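Local structure of 2-aminomuconate 6-semialdehyde dehydrogenase (Burkholderia cenocepacia, 4U3W) at residues A[105-110]-A[200-204]; A[98-102]-A[207-211]; A[109-113]-A[343-349]. The protein probably oxidises 2-aminomuconate 6-semialdehyde to 2-aminomuconate with NAD+ as the cofactor. Residues are numbered along the deposited sequence.

Contact 1: residues A[105-110]-A[200-204]; sequences AEVADT and ETPSS
This is a buried, largely polar contact in which the last turns of helix 99-110 meet the loop and first turn that open helix 203-214. Segment 105-110 is helical, while T201 is extended (phi/psi -136/71) before the chain coils at S203 and S204. CA atoms lie 5.5 Å apart for A105 and S204 and 5.4 Å for D109 and T201. D109, chi1 m, points its carboxylate at the incoming turn: S203 N donates to D109 OD2 (2.9 Å, 160°) and S203 OG to D109 OD1 (2.8 Å). One turn earlier, S204 OG (chi1 p) donates to OE1 of E106 (t, p) at 2.8 Å. Water 1 links the two acids, donating to D109 OD2 (2.6 Å) and E106 OE1 (3.1 Å) and accepting from S204 N (2.9 Å). Small groups fill the flanks: A105 CB on S203 CB (3.8 Å), T110 CG2 on T201 CG2 (3.9 Å). N41 also binds D109 OD1. E200 turns its side chain to a magnesium ion shared with L42. D109 thus takes an amide and a hydroxyl, and E106 a hydroxyl, at the opening of a helix in the beta-alpha-beta crossover 192-196, 203-214, 222-224, characteristic of a Rossmann-like domain.

Contact 2: residues A[98-102]-A[207-211]; sequences RFDEF and LLAEV
An antiparallel helix-helix pair, sealed on its outer side by a salt-bridge network of R98, E101 and E210, joins the start of helix 99-110 to the middle of helix 203-214. The register runs in opposite senses: R98 CA lies 8.8 Å from V211 CA, and F102 CA 7.0 Å from L207 CA, so the backbones draw together toward F102. R98 holds the N-cap position, and its carbonyl accepts from the backbone of F102 (F102 N to R98 O, 3.1 Å). Its side chain (m, t, p, chi4 -177°) reaches across to E210 (m, t): R98 NH1 and NH2 both donate to E210 OE1, at 3.0 and 2.9 Å, with that oxygen near the guanidinium plane. E101, one turn on (m, t), binds the same group through R98 NE to E101 OE2 (2.9 Å) and R98 NH2 to E101 OE1 (2.8 Å), so one arginine serves two carboxylates. Beneath lies the apolar part. F102 (chi1 -89°, chi2 86°) presents a ring face to L207, whose CB sits 3.9 Å from the ring centroid in a CH-pi contact, and its edge to V211, F102 CZ to V211 CG2 being 3.9 Å. L207 CD1 meets E101 O at 3.5 Å. Deeper in, F102 rests on I95 of helix 81-96, I122 of helix 114-138 and L176 of helix 175-188. On the outer side E210 touches F32 of strand 31-33.

Contact 3: residues A[109-113]-A[343-349]; sequences DTGRP and TTMGPLI
The chain leaving helix 99-110 passes the irregular segment 343-349 in nearly opposite direction, their end-to-end vectors 153° apart, T110 CA and I349 CA 5.8 Å apart. No direct hydrogen bond joins them; apolar side chains on backbone, and waters, hold them together. I349 (chi1 t, chi2 p) bends its end back over the helix terminus, putting CD1 3.8 Å from D109 O and 4.3 Å from T110 CG2. T110 is p, which lets T110 OG1 accept from R112 N (3.2 Å) in an ST turn, besides bonding to E106 O. The CA-to-CB bond of R112 points away, and its t, t, t chain forms a salt bridge with D121. Between them G111 ends the helix with positive phi (78°), and a CB there would fall 2.5 Å from P347 CG; P347 CD rests 3.5 Å from G111 O. G346 is as tight, an ideal CB lying 2.5 Å from G111 O. Segment 343-349 leads into helix 351-366, and I349 N binds Q304 of the loop that in aldehyde dehydrogenases carries the catalytic cysteine, so the contact probably ties helix 99-110 to the catalytic region. P113, C-gamma exo at the N-cap of the next helix, packs its ring on the segment's backbone: CG to T344 C and CD to G346 N, both 4.0 Å. T343, m, places CG2 4.2 Å from P113 CG while its OG1 binds A337 O. Water 2 lies 2.7 Å from D109 O and 2.9 Å from I349 O; water 3 bridges T110 O (2.9 Å) and P347 O (2.7 Å).

Overall arrangement
All three contacts use helix 99-110, taken at successive points along it. Contact 2 lies nearest its start and is the one partly open to solvent, which suits charged pairs laid over an apolar layer. Contact 1, buried, uses the same two helices, its centre about 11 Å from that of contact 2; A105 CB touches L207 CD1 between them, and acids now meet serines and a backbone amide. Contact 3 shares D109 and T110 with contact 1, yet turns to a different partner, the loop before helix 351-366, and relies on prolines, glycines and bridging waters. T201 CG2 touches I349 CD1, whereas contacts 2 and 3 stay about 8 Å apart at their nearest atoms.

Contact 1: residues A[105-110]-A[200-204]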
loop_
_atom_site.group_PDB
_atom_site.type_symbol
_atom_site.label_atom_id
_atom_site.label_comp_id
_atom_site.label_asym_id
_atom_site.label_seq_id
_atom_site.Cartn_x
_atom_site.Cartn_y
_atom_site.Cartn_z
ATOM N N ALA A 105 12.721 -27.423 -28.462
ATOM C CA ALA A 105 11.616 -26.863 -29.245
ATOM C C ALA A 105 11.880 -25.369 -29.506
ATOM O O ALA A 105 11.755 -24.895 -30.622
ATOM C CB ALA A 105 10.280 -27.050 -28.490
ATOM N N GLU A 106 12.288 -24.645 -28.466
ATOM C CA GLU A 106 12.530 -23.226 -28.591
ATOM C C GLU A 106 13.691 -22.968 -29.551
ATOM O O GLU A 106 13.586 -22.118 -30.445
ATOM C CB GLU A 106 12.833 -22.607 -27.214
ATOM C CG GLU A 106 12.696 -21.092 -27.163
ATOM C CD GLU A 106 11.221 -20.644 -27.077
ATOM O OE1 GLU A 106 10.337 -21.355 -27.576
ATOM O OE2 GLU A 106 10.945 -19.579 -26.504
ATOM N N VAL A 107 14.790 -23.706 -29.372
ATOM C CA VAL A 107 15.935 -23.626 -30.286
ATOM C C VAL A 107 15.546 -23.967 -31.744
ATOM O O VAL A 107 15.971 -23.279 -32.704
ATOM C CB VAL A 107 17.073 -24.583 -29.816
ATOM C CG1 VAL A 107 18.152 -24.654 -30.839
ATOM C CG2 VAL A 107 17.639 -24.090 -28.436
ATOM N N ALA A 108 14.743 -25.009 -31.919
ATOM C CA ALA A 108 14.388 -25.427 -33.295
ATOM C C ALA A 108 13.594 -24.332 -34.020
ATOM O O ALA A 108 13.868 -24.045 -35.193
ATOM C CB ALA A 108 13.598 -26.737 -33.269
ATOM N N ASP A 109 12.629 -23.707 -33.314
ATOM C CA ASP A 109 11.808 -22.625 -33.862
ATOM C C ASP A 109 12.568 -21.320 -34.115
ATOM O O ASP A 109 12.300 -20.627 -35.101
ATOM C CB ASP A 109 10.642 -22.315 -32.914
ATOM C CG ASP A 109 9.472 -23.286 -33.059
ATOM O OD1 ASP A 109 9.573 -24.307 -33.791
ATOM O OD2 ASP A 109 8.470 -23.048 -32.342
ATOM N N THR A 110 13.476 -20.956 -33.218
ATOM C CA THR A 110 14.096 -19.632 -33.291
ATOM C C THR A 110 15.571 -19.586 -33.695
ATOM O O THR A 110 16.040 -18.533 -34.068
ATOM C CB THR A 110 14.027 -18.908 -31.960
ATOM O OG1 THR A 110 14.862 -19.601 -31.009
ATOM C CG2 THR A 110 12.535 -18.859 -31.495
ATOM N N GLU A 200 5.210 -18.304 -36.557
ATOM C CA GLU A 200 6.618 -18.667 -36.711
ATOM C C GLU A 200 7.144 -19.594 -35.616
ATOM O O GLU A 200 8.179 -20.294 -35.817
ATOM C CB GLU A 200 7.520 -17.412 -36.688
ATOM C CG GLU A 200 7.299 -16.432 -37.849
ATOM C CD GLU A 200 7.759 -17.010 -39.195
ATOM O OE1 GLU A 200 8.495 -18.032 -39.240
ATOM O OE2 GLU A 200 7.383 -16.426 -40.213
ATOM N N THR A 201 6.508 -19.509 -34.436
ATOM C CA THR A 201 7.022 -20.196 -33.244
ATOM C C THR A 201 5.939 -20.912 -32.451
ATOM O O THR A 201 5.580 -20.526 -31.305
ATOM C CB THR A 201 7.816 -19.169 -32.308
ATOM O OG1 THR A 201 6.948 -18.094 -31.918
ATOM C CG2 THR A 201 9.001 -18.564 -33.095
ATOM N N PRO A 202 5.419 -22.009 -33.035
ATOM C CA PRO A 202 4.333 -22.764 -32.416
ATOM C C PRO A 202 4.762 -23.828 -31.383
ATOM O O PRO A 202 3.894 -24.327 -30.674
ATOM C CB PRO A 202 3.689 -23.470 -33.633
ATOM C CG PRO A 202 4.880 -23.714 -34.574
ATOM C CD PRO A 202 5.694 -22.449 -34.427
ATOM N N SER A 203 6.035 -24.234 -31.375
ATOM C CA SER A 203 6.408 -25.515 -30.746
ATOM C C SER A 203 6.404 -25.500 -29.222
ATOM O O SER A 203 5.837 -26.423 -28.601
ATOM C CB SER A 203 7.798 -25.984 -31.227
ATOM O OG SER A 203 7.761 -26.062 -32.660
ATOM N N SER A 204 7.051 -24.502 -28.603
ATOM C CA SER A 204 7.082 -24.478 -27.138
ATOM C C SER A 204 5.697 -24.205 -26.531
ATOM O O SER A 204 5.365 -24.745 -25.455
ATOM C CB SER A 204 8.132 -23.470 -26.613
ATOM O OG SER A 204 7.782 -22.105 -26.832
HETATM O O HOH W 1 8.454 -22.238 -29.819
#

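Contact 2: residues A[98-102]-A[207-211]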
loop_
_atom_site.group_PDB
_atom_site.type_symbol
_atom_site.label_atom_id
_atom_site.label_comp_id
_atom_site.label_asym_id
_atom_site.label_seq_id
_atom_site.Cartn_x
_atom_site.Cartn_y
_atom_site.Cartn_z
ATOM N N ARG A 98 10.254 -31.418 -18.059
ATOM C CA ARG A 98 10.555 -31.587 -19.462
ATOM C C ARG A 98 11.484 -30.486 -19.972
ATOM O O ARG A 98 11.368 -30.063 -21.117
ATOM C CB ARG A 98 9.248 -31.625 -20.282
ATOM C CG ARG A 98 8.317 -32.801 -19.882
ATOM C CD ARG A 98 7.028 -32.811 -20.683
ATOM N NE ARG A 98 7.262 -33.148 -22.093
ATOM C CZ ARG A 98 6.268 -33.161 -22.973
ATOM N NH1 ARG A 98 5.068 -32.851 -22.538
ATOM N NH2 ARG A 98 6.468 -33.430 -24.248
ATOM N N PHE A 99 12.402 -30.026 -19.114
ATOM C CA PHE A 99 13.169 -28.817 -19.400
ATOM C C PHE A 99 13.931 -28.928 -20.710
ATOM O O PHE A 99 13.862 -28.018 -21.556
ATOM C CB PHE A 99 14.116 -28.498 -18.211
ATOM C CG PHE A 99 14.867 -27.183 -18.346
ATOM C CD1 PHE A 99 16.067 -27.119 -19.039
ATOM C CD2 PHE A 99 14.428 -26.039 -17.687
ATOM C CE1 PHE A 99 16.801 -25.906 -19.118
ATOM C CE2 PHE A 99 15.156 -24.818 -17.770
ATOM C CZ PHE A 99 16.312 -24.754 -18.496
ATOM N N ASP A 100 14.632 -30.048 -20.924
ATOM C CA ASP A 100 15.410 -30.192 -22.153
ATOM C C ASP A 100 14.556 -30.235 -23.438
ATOM O O ASP A 100 14.994 -29.774 -24.492
ATOM C CB ASP A 100 16.288 -31.437 -22.090
ATOM C CG ASP A 100 17.444 -31.286 -21.102
ATOM O OD1 ASP A 100 17.667 -30.177 -20.565
ATOM O OD2 ASP A 100 18.151 -32.282 -20.870
ATOM N N GLU A 101 13.375 -30.833 -23.381
ATOM C CA GLU A 101 12.461 -30.781 -24.514
ATOM C C GLU A 101 12.040 -29.357 -24.838
ATOM O O GLU A 101 11.861 -29.023 -25.988
ATOM C CB GLU A 101 11.178 -31.586 -24.234
ATOM C CG GLU A 101 11.303 -33.079 -24.344
ATOM C CD GLU A 101 9.967 -33.747 -24.109
ATOM O OE1 GLU A 101 9.119 -33.714 -25.026
ATOM O OE2 GLU A 101 9.742 -34.257 -22.997
ATOM N N PHE A 102 11.745 -28.560 -23.808
ATOM C CA PHE A 102 11.306 -27.188 -24.037
ATOM C C PHE A 102 12.414 -26.415 -24.697
ATOM O O PHE A 102 12.190 -25.673 -25.655
ATOM C CB PHE A 102 10.888 -26.516 -22.718
ATOM C CG PHE A 102 9.430 -26.733 -22.380
ATOM C CD1 PHE A 102 9.006 -27.872 -21.692
ATOM C CD2 PHE A 102 8.474 -25.813 -22.801
ATOM C CE1 PHE A 102 7.649 -28.076 -21.446
ATOM C CE2 PHE A 102 7.090 -26.020 -22.557
ATOM C CZ PHE A 102 6.689 -27.127 -21.879
ATOM N N LEU A 207 4.044 -27.569 -26.416
ATOM C CA LEU A 207 4.534 -28.361 -25.281
ATOM C C LEU A 207 3.896 -27.875 -24.017
ATOM O O LEU A 207 3.571 -28.675 -23.092
ATOM C CB LEU A 207 6.082 -28.255 -25.179
ATOM C CG LEU A 207 6.832 -28.978 -26.299
ATOM C CD1 LEU A 207 8.335 -28.886 -26.047
ATOM C CD2 LEU A 207 6.389 -30.420 -26.291
ATOM N N LEU A 208 3.697 -26.556 -23.935
ATOM C CA LEU A 208 3.016 -26.016 -22.727
ATOM C C LEU A 208 1.572 -26.592 -22.603
ATOM O O LEU A 208 1.110 -26.978 -21.500
ATOM C CB LEU A 208 2.997 -24.485 -22.738
ATOM C CG LEU A 208 2.337 -23.816 -21.506
ATOM C CD1 LEU A 208 3.117 -24.197 -20.234
ATOM C CD2 LEU A 208 2.308 -22.273 -21.612
ATOM N N ALA A 209 0.862 -26.670 -23.723
ATOM C CA ALA A 209 -0.446 -27.323 -23.714
ATOM C C ALA A 209 -0.364 -28.772 -23.211
ATOM O O ALA A 209 -1.235 -29.188 -22.472
ATOM C CB ALA A 209 -1.084 -27.298 -25.181
ATOM N N GLU A 210 0.657 -29.535 -23.638
ATOM C CA GLU A 210 0.829 -30.913 -23.145
ATOM C C GLU A 210 1.013 -30.948 -21.635
ATOM O O GLU A 210 0.489 -31.847 -20.930
ATOM C CB GLU A 210 2.052 -31.579 -23.814
ATOM C CG GLU A 210 1.865 -31.739 -25.308
ATOM C CD GLU A 210 3.020 -32.445 -25.996
ATOM O OE1 GLU A 210 3.842 -33.085 -25.302
ATOM O OE2 GLU A 210 3.089 -32.388 -27.251
ATOM N N VAL A 211 1.750 -29.975 -21.118
ATOM C CA VAL A 211 1.937 -29.893 -19.656
ATOM C C VAL A 211 0.598 -29.589 -18.964
ATOM O O VAL A 211 0.256 -30.249 -17.952
ATOM C CB VAL A 211 3.035 -28.840 -19.265
ATOM C CG1 VAL A 211 3.008 -28.610 -17.727
ATOM C CG2 VAL A 211 4.403 -29.371 -19.691
#

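Contact 3: residues A[109-113]-A[343-349]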
loop_
_atom_site.group_PDB
_atom_site.type_symbol
_atom_site.label_atom_id
_atom_site.label_comp_id
_atom_site.label_asym_id
_atom_site.label_seq_id
_atom_site.Cartn_x
_atom_site.Cartn_y
_atom_site.Cartn_z
ATOM N N ASP A 109 12.629 -23.707 -33.314
ATOM C CA ASP A 109 11.808 -22.625 -33.862
ATOM C C ASP A 109 12.568 -21.320 -34.115
ATOM O O ASP A 109 12.300 -20.627 -35.101
ATOM C CB ASP A 109 10.642 -22.315 -32.914
ATOM C CG ASP A 109 9.472 -23.286 -33.059
ATOM O OD1 ASP A 109 9.573 -24.307 -33.791
ATOM O OD2 ASP A 109 8.470 -23.048 -32.342
ATOM N N THR A 110 13.476 -20.956 -33.218
ATOM C CA THR A 110 14.096 -19.632 -33.291
ATOM C C THR A 110 15.571 -19.586 -33.695
ATOM O O THR A 110 16.040 -18.533 -34.068
ATOM C CB THR A 110 14.027 -18.908 -31.960
ATOM O OG1 THR A 110 14.862 -19.601 -31.009
ATOM C CG2 THR A 110 12.535 -18.859 -31.495
ATOM N N GLY A 111 16.288 -20.700 -33.634
ATOM C CA GLY A 111 17.720 -20.698 -33.942
ATOM C C GLY A 111 18.566 -20.161 -32.797
ATOM O O GLY A 111 19.758 -19.973 -32.946
ATOM N N ARG A 112 17.945 -19.914 -31.639
ATOM C CA ARG A 112 18.630 -19.217 -30.539
ATOM C C ARG A 112 19.747 -20.097 -29.975
ATOM O O ARG A 112 19.555 -21.291 -29.853
ATOM C CB ARG A 112 17.636 -18.878 -29.418
ATOM C CG ARG A 112 18.194 -17.858 -28.384
ATOM C CD ARG A 112 17.080 -17.023 -27.721
ATOM N NE ARG A 112 17.566 -16.315 -26.528
ATOM C CZ ARG A 112 18.366 -15.253 -26.565
ATOM N NH1 ARG A 112 18.743 -14.763 -27.729
ATOM N NH2 ARG A 112 18.779 -14.667 -25.455
ATOM N N PRO A 113 20.913 -19.524 -29.677
ATOM C CA PRO A 113 21.993 -20.381 -29.143
ATOM C C PRO A 113 21.517 -21.164 -27.900
ATOM O O PRO A 113 20.798 -20.601 -27.038
ATOM C CB PRO A 113 23.103 -19.375 -28.786
ATOM C CG PRO A 113 22.945 -18.269 -29.827
ATOM C CD PRO A 113 21.384 -18.170 -30.012
ATOM N N THR A 343 28.877 -20.868 -31.235
ATOM C CA THR A 343 27.964 -19.859 -31.761
ATOM C C THR A 343 27.544 -18.868 -30.687
ATOM O O THR A 343 27.079 -19.253 -29.609
ATOM C CB THR A 343 26.717 -20.548 -32.390
ATOM O OG1 THR A 343 27.139 -21.263 -33.565
ATOM C CG2 THR A 343 25.655 -19.534 -32.790
ATOM N N THR A 344 27.649 -17.581 -30.962
ATOM C CA THR A 344 27.096 -16.651 -29.983
ATOM C C THR A 344 26.004 -15.736 -30.513
ATOM O O THR A 344 25.401 -14.972 -29.737
ATOM C CB THR A 344 28.208 -15.757 -29.353
ATOM O OG1 THR A 344 29.023 -15.211 -30.383
ATOM C CG2 THR A 344 29.041 -16.601 -28.426
ATOM N N MET A 345 25.701 -15.822 -31.814
ATOM C CA MET A 345 24.519 -15.135 -32.326
ATOM C C MET A 345 23.820 -16.049 -33.365
ATOM O O MET A 345 24.477 -16.610 -34.239
ATOM C CB MET A 345 24.896 -13.770 -32.962
ATOM C CG MET A 345 23.655 -12.841 -33.156
ATOM S SD MET A 345 23.928 -11.228 -33.948
ATOM C CE MET A 345 23.766 -11.690 -35.654
ATOM N N GLY A 346 22.506 -16.181 -33.263
ATOM C CA GLY A 346 21.721 -17.003 -34.206
ATOM C C GLY A 346 21.150 -16.219 -35.388
ATOM O O GLY A 346 21.484 -15.062 -35.575
ATOM N N PRO A 347 20.303 -16.872 -36.207
ATOM C CA PRO A 347 19.663 -16.240 -37.362
ATOM C C PRO A 347 18.481 -15.310 -36.940
ATOM O O PRO A 347 18.001 -15.382 -35.794
ATOM C CB PRO A 347 19.091 -17.456 -38.150
ATOM C CG PRO A 347 18.738 -18.443 -37.109
ATOM C CD PRO A 347 19.866 -18.268 -36.012
ATOM N N LEU A 348 17.996 -14.491 -37.868
ATOM C CA LEU A 348 16.633 -13.903 -37.740
ATOM C C LEU A 348 15.575 -14.972 -37.862
ATOM O O LEU A 348 15.838 -16.142 -38.258
ATOM C CB LEU A 348 16.394 -12.826 -38.789
ATOM C CG LEU A 348 17.463 -11.724 -38.717
ATOM C CD1 LEU A 348 17.243 -10.687 -39.859
ATOM C CD2 LEU A 348 17.557 -11.047 -37.382
ATOM N N ILE A 349 14.346 -14.588 -37.493
ATOM C CA ILE A 349 13.289 -15.553 -37.351
ATOM C C ILE A 349 12.900 -16.205 -38.672
ATOM O O ILE A 349 12.423 -17.337 -38.660
ATOM C CB ILE A 349 12.005 -14.901 -36.701
ATOM C CG1 ILE A 349 11.002 -15.963 -36.292
ATOM C CG2 ILE A 349 11.402 -13.801 -37.611
ATOM C CD1 ILE A 349 11.578 -16.900 -35.203
HETATM O O HOH W 2 11.286 -19.670 -37.373
HETATM O O HOH W 3 18.290 -16.744 -33.514
HETATM O O HOH W 4 15.004 -15.835 -34.463
#